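Hydroxylacyl-CoA dehydrogenase (Streptomyces coelicolor, PDB 5BKA) probably takes part in biosynthesis of the benzoisochromanequinone actinorhodin as a noncanonical member of the NTF2-like superfamily. Local coordinates at residues K24-D29 with Q75-F80. Numbering follows the deposited sequence.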
ATOM      1  N   LYS B  24      -5.176 -14.226   1.867  1.00 37.49           N
ATOM      2  CA  LYS B  24      -5.249 -15.684   1.890  1.00 39.00           C
ATOM      3  C   LYS B  24      -3.858 -16.303   1.967  1.00 39.69           C
ATOM      4  O   LYS B  24      -3.599 -17.168   2.813  1.00 40.30           O
ATOM      5  CB  LYS B  24      -6.010 -16.184   0.662  1.00 39.47           C
ATOM      6  CG  LYS B  24      -7.481 -15.791   0.673  1.00 40.14           C
ATOM      7  CD  LYS B  24      -8.233 -16.338  -0.525  1.00 40.95           C
ATOM      8  CE  LYS B  24      -9.702 -15.949  -0.458  1.00 43.46           C
ATOM      9  NZ  LYS B  24     -10.508 -16.611  -1.515  1.00 43.48           N
ATOM     10  N   LEU B  25      -2.953 -15.882   1.076  1.00 37.75           N
ATOM     11  CA  LEU B  25      -1.588 -16.404   1.077  1.00 37.91           C
ATOM     12  C   LEU B  25      -0.928 -16.231   2.441  1.00 38.25           C
ATOM     13  O   LEU B  25      -0.346 -17.174   2.988  1.00 39.56           O
ATOM     14  CB  LEU B  25      -0.765 -15.711  -0.010  1.00 36.61           C
ATOM     15  CG  LEU B  25       0.722 -16.076  -0.084  1.00 38.61           C
ATOM     16  CD1 LEU B  25       0.904 -17.511  -0.553  1.00 38.31           C
ATOM     17  CD2 LEU B  25       1.480 -15.113  -0.991  1.00 35.62           C
ATOM     18  N   ASP B  26      -0.994 -15.019   2.996  1.00 37.28           N
ATOM     19  CA  ASP B  26      -0.364 -14.744   4.283  1.00 37.72           C
ATOM     20  C   ASP B  26      -1.081 -15.414   5.450  1.00 39.40           C
ATOM     21  O   ASP B  26      -0.465 -15.607   6.507  1.00 40.42           O
ATOM     22  CB  ASP B  26      -0.295 -13.236   4.511  1.00 36.38           C
ATOM     23  CG  ASP B  26       0.664 -12.544   3.556  1.00 36.53           C
ATOM     24  OD1 ASP B  26       1.653 -13.186   3.145  1.00 35.43           O
ATOM     25  OD2 ASP B  26       0.432 -11.362   3.211  1.00 33.88           O
ATOM     26  N   GLY B  27      -2.355 -15.764   5.286  1.00 39.96           N
ATOM     27  CA  GLY B  27      -3.114 -16.543   6.239  1.00 41.90           C
ATOM     28  C   GLY B  27      -2.989 -18.036   6.068  1.00 43.50           C
ATOM     29  O   GLY B  27      -3.790 -18.775   6.650  1.00 50.32           O
ATOM     30  N   ARG B  28      -1.990 -18.494   5.310  1.00 43.13           N
ATOM     31  CA  ARG B  28      -1.801 -19.911   5.005  1.00 48.04           C
ATOM     32  C   ARG B  28      -3.018 -20.565   4.372  1.00 45.47           C
ATOM     33  O   ARG B  28      -3.270 -21.753   4.605  1.00 47.44           O
ATOM     34  CB  ARG B  28      -1.457 -20.726   6.239  1.00 52.72           C
ATOM     35  CG  ARG B  28      -0.064 -20.823   6.666  1.00 58.48           C
ATOM     36  CD  ARG B  28       0.143 -20.551   8.111  1.00 61.18           C
ATOM     37  NE  ARG B  28      -0.658 -21.528   8.855  1.00 69.51           N
ATOM     38  CZ  ARG B  28      -0.307 -22.128   9.989  1.00 72.01           C
ATOM     39  NH1 ARG B  28       0.997 -22.231  10.327  1.00 75.11           N
ATOM     40  NH2 ARG B  28      -1.192 -22.892  10.604  1.00 70.91           N
ATOM     41  N   ASP B  29      -3.780 -19.810   3.587  1.00 44.16           N
ATOM     42  CA  ASP B  29      -4.840 -20.386   2.769  1.00 44.92           C
ATOM     43  C   ASP B  29      -4.283 -20.636   1.370  1.00 44.21           C
ATOM     44  O   ASP B  29      -4.602 -19.941   0.410  1.00 43.01           O
ATOM     45  CB  ASP B  29      -6.045 -19.459   2.745  1.00 44.38           C
ATOM     46  CG  ASP B  29      -7.209 -20.028   1.968  1.00 49.04           C
ATOM     47  OD1 ASP B  29      -7.196 -21.234   1.652  1.00 46.96           O
ATOM     48  OD2 ASP B  29      -8.146 -19.254   1.689  1.00 49.57           O
ATOM     49  N   GLN B  75       5.209 -14.674  10.875  1.00 41.36           N
ATOM     50  CA  GLN B  75       4.020 -14.219  10.171  1.00 39.31           C
ATOM     51  C   GLN B  75       4.525 -13.422   8.974  1.00 33.43           C
ATOM     52  O   GLN B  75       5.186 -12.386   9.138  1.00 31.90           O
ATOM     53  CB  GLN B  75       3.082 -13.381  11.052  1.00 38.82           C
ATOM     54  CG  GLN B  75       1.913 -12.767  10.291  1.00 35.65           C
ATOM     55  CD  GLN B  75       0.973 -13.809   9.707  1.00 38.48           C
ATOM     56  OE1 GLN B  75       0.318 -14.562  10.437  1.00 43.76           O
ATOM     57  NE2 GLN B  75       0.889 -13.846   8.381  1.00 36.51           N
ATOM     58  N   ARG B  76       4.199 -13.888   7.772  1.00 33.04           N
ATOM     59  CA  ARG B  76       4.665 -13.215   6.571  1.00 31.83           C
ATOM     60  C   ARG B  76       3.589 -12.276   6.039  1.00 28.28           C
ATOM     61  O   ARG B  76       2.393 -12.519   6.203  1.00 28.85           O
ATOM     62  CB  ARG B  76       5.070 -14.221   5.489  1.00 37.67           C
ATOM     63  CG  ARG B  76       6.360 -14.970   5.803  1.00 45.33           C
ATOM     64  CD  ARG B  76       7.048 -15.429   4.526  1.00 45.25           C
ATOM     65  NE  ARG B  76       8.445 -15.009   4.476  1.00 48.88           N
ATOM     66  CZ  ARG B  76       9.152 -14.891   3.355  1.00 49.59           C
ATOM     67  NH1 ARG B  76       8.592 -15.161   2.185  1.00 48.31           N
ATOM     68  NH2 ARG B  76      10.418 -14.503   3.406  1.00 51.10           N
ATOM     69  N   ARG B  77       4.030 -11.191   5.406  1.00 26.07           N
ATOM     70  CA  ARG B  77       3.128 -10.235   4.778  1.00 25.66           C
ATOM     71  C   ARG B  77       3.713  -9.824   3.438  1.00 23.08           C
ATOM     72  O   ARG B  77       4.870  -9.398   3.368  1.00 22.81           O
ATOM     73  CB  ARG B  77       2.915  -8.998   5.662  1.00 23.15           C
ATOM     74  CG  ARG B  77       2.316  -9.291   7.031  1.00 24.61           C
ATOM     75  CD  ARG B  77       0.846  -9.682   6.934  1.00 27.42           C
ATOM     76  NE  ARG B  77       0.301 -10.049   8.237  1.00 31.80           N
ATOM     77  CZ  ARG B  77      -0.771 -10.813   8.416  1.00 35.39           C
ATOM     78  NH1 ARG B  77      -1.428 -11.298   7.371  1.00 36.40           N
ATOM     79  NH2 ARG B  77      -1.188 -11.090   9.643  1.00 31.71           N
ATOM     80  N   HIS B  78       2.916  -9.956   2.383  1.00 22.97           N
ATOM     81  CA  HIS B  78       3.323  -9.598   1.029  1.00 22.42           C
ATOM     82  C   HIS B  78       2.627  -8.294   0.651  1.00 22.40           C
ATOM     83  O   HIS B  78       1.482  -8.300   0.191  1.00 24.64           O
ATOM     84  CB  HIS B  78       2.982 -10.715   0.048  1.00 24.17           C
ATOM     85  CG  HIS B  78       3.788 -11.962   0.244  1.00 28.47           C
ATOM     86  ND1 HIS B  78       3.605 -12.804   1.320  1.00 27.75           N
ATOM     87  CD2 HIS B  78       4.774 -12.512  -0.502  1.00 27.79           C
ATOM     88  CE1 HIS B  78       4.448 -13.818   1.230  1.00 30.07           C
ATOM     89  NE2 HIS B  78       5.169 -13.664   0.133  1.00 30.17           N
ATOM     90  N   TRP B  79       3.330  -7.179   0.835  1.00 19.88           N
ATOM     91  CA  TRP B  79       2.798  -5.868   0.493  1.00 22.26           C
ATOM     92  C   TRP B  79       2.935  -5.610  -1.003  1.00 24.08           C
ATOM     93  O   TRP B  79       3.940  -5.974  -1.615  1.00 25.20           O
ATOM     94  CB  TRP B  79       3.531  -4.778   1.278  1.00 18.61           C
ATOM     95  CG  TRP B  79       3.027  -4.608   2.676  1.00 18.78           C
ATOM     96  CD1 TRP B  79       2.827  -5.591   3.600  1.00 19.41           C
ATOM     97  CD2 TRP B  79       2.653  -3.380   3.309  1.00 18.92           C
ATOM     98  NE1 TRP B  79       2.352  -5.051   4.769  1.00 22.67           N
ATOM     99  CE2 TRP B  79       2.235  -3.695   4.616  1.00 19.61           C
ATOM    100  CE3 TRP B  79       2.634  -2.043   2.897  1.00 19.05           C
ATOM    101  CZ2 TRP B  79       1.797  -2.725   5.513  1.00 20.44           C
ATOM    102  CZ3 TRP B  79       2.197  -1.081   3.789  1.00 22.23           C
ATOM    103  CH2 TRP B  79       1.786  -1.426   5.083  1.00 20.61           C
ATOM    104  N   PHE B  80       1.913  -4.993  -1.591  1.00 19.38           N
ATOM    105  CA  PHE B  80       1.928  -4.581  -2.987  1.00 20.51           C
ATOM    106  C   PHE B  80       1.907  -3.060  -3.083  1.00 26.59           C
ATOM    107  O   PHE B  80       1.478  -2.366  -2.158  1.00 25.94           O
ATOM    108  CB  PHE B  80       0.730  -5.154  -3.753  1.00 23.38           C
ATOM    109  CG  PHE B  80       0.941  -6.549  -4.277  1.00 26.66           C
ATOM    110  CD1 PHE B  80       1.806  -7.426  -3.643  1.00 30.15           C
ATOM    111  CD2 PHE B  80       0.260  -6.985  -5.402  1.00 24.76           C
ATOM    112  CE1 PHE B  80       1.991  -8.710  -4.126  1.00 32.63           C
ATOM    113  CE2 PHE B  80       0.441  -8.267  -5.890  1.00 31.02           C
ATOM    114  CZ  PHE B  80       1.310  -9.130  -5.250  1.00 29.79           C
TER
HETATM  115  O   HOH W   1       2.573 -16.190   6.861  1.00 36.07           O
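The C-terminal end of helix 10-26 is tied here to strand 74-87, within this chain an edge strand of the curved NTF2-like sheet. The tie is a His-carboxylate pair built on D26; D26 CA lies 5.7 Å from R77 CA. With CG anti to its carbonyl carbon (chi1 -68°), D26 sends its carboxylate at H78, and both oxygens use their syn lone pairs: OD1 accepts a hydrogen bond from H78 ND1 at 2.7 Å, OD2 one from the backbone N of H78 at 3.0 Å. OD1 lies at the ring edge, in its plane, and the carboxylate is nearly coplanar with the imidazole (20°). The two bonds hold the carboxylate against H78, and the ND1 bond orients the ring. L25 lays CD2 over one face of the same H78 ring, 3.9 Å from its centroid, a CH-pi contact.

The helix itself ends in a Schellman motif: D29 N bonds K24 O, R28 N bonds L25 O, and R28 has positive phi (56°). Within this turn, D26 O accepts a hydrogen bond from Q75 NE2 at 2.9 Å, the donor standing above the carbonyl plane. Q75 NE2 also donates to R76 O at 3.0 Å, on an in-plane lone pair, while a water bridges D26 O to R76 N. The same NE2 lies over the R77 guanidinium, which forms a salt bridge with D141 of the second subunit; Y98 of that subunit hydrogen-bonds D26 OD2.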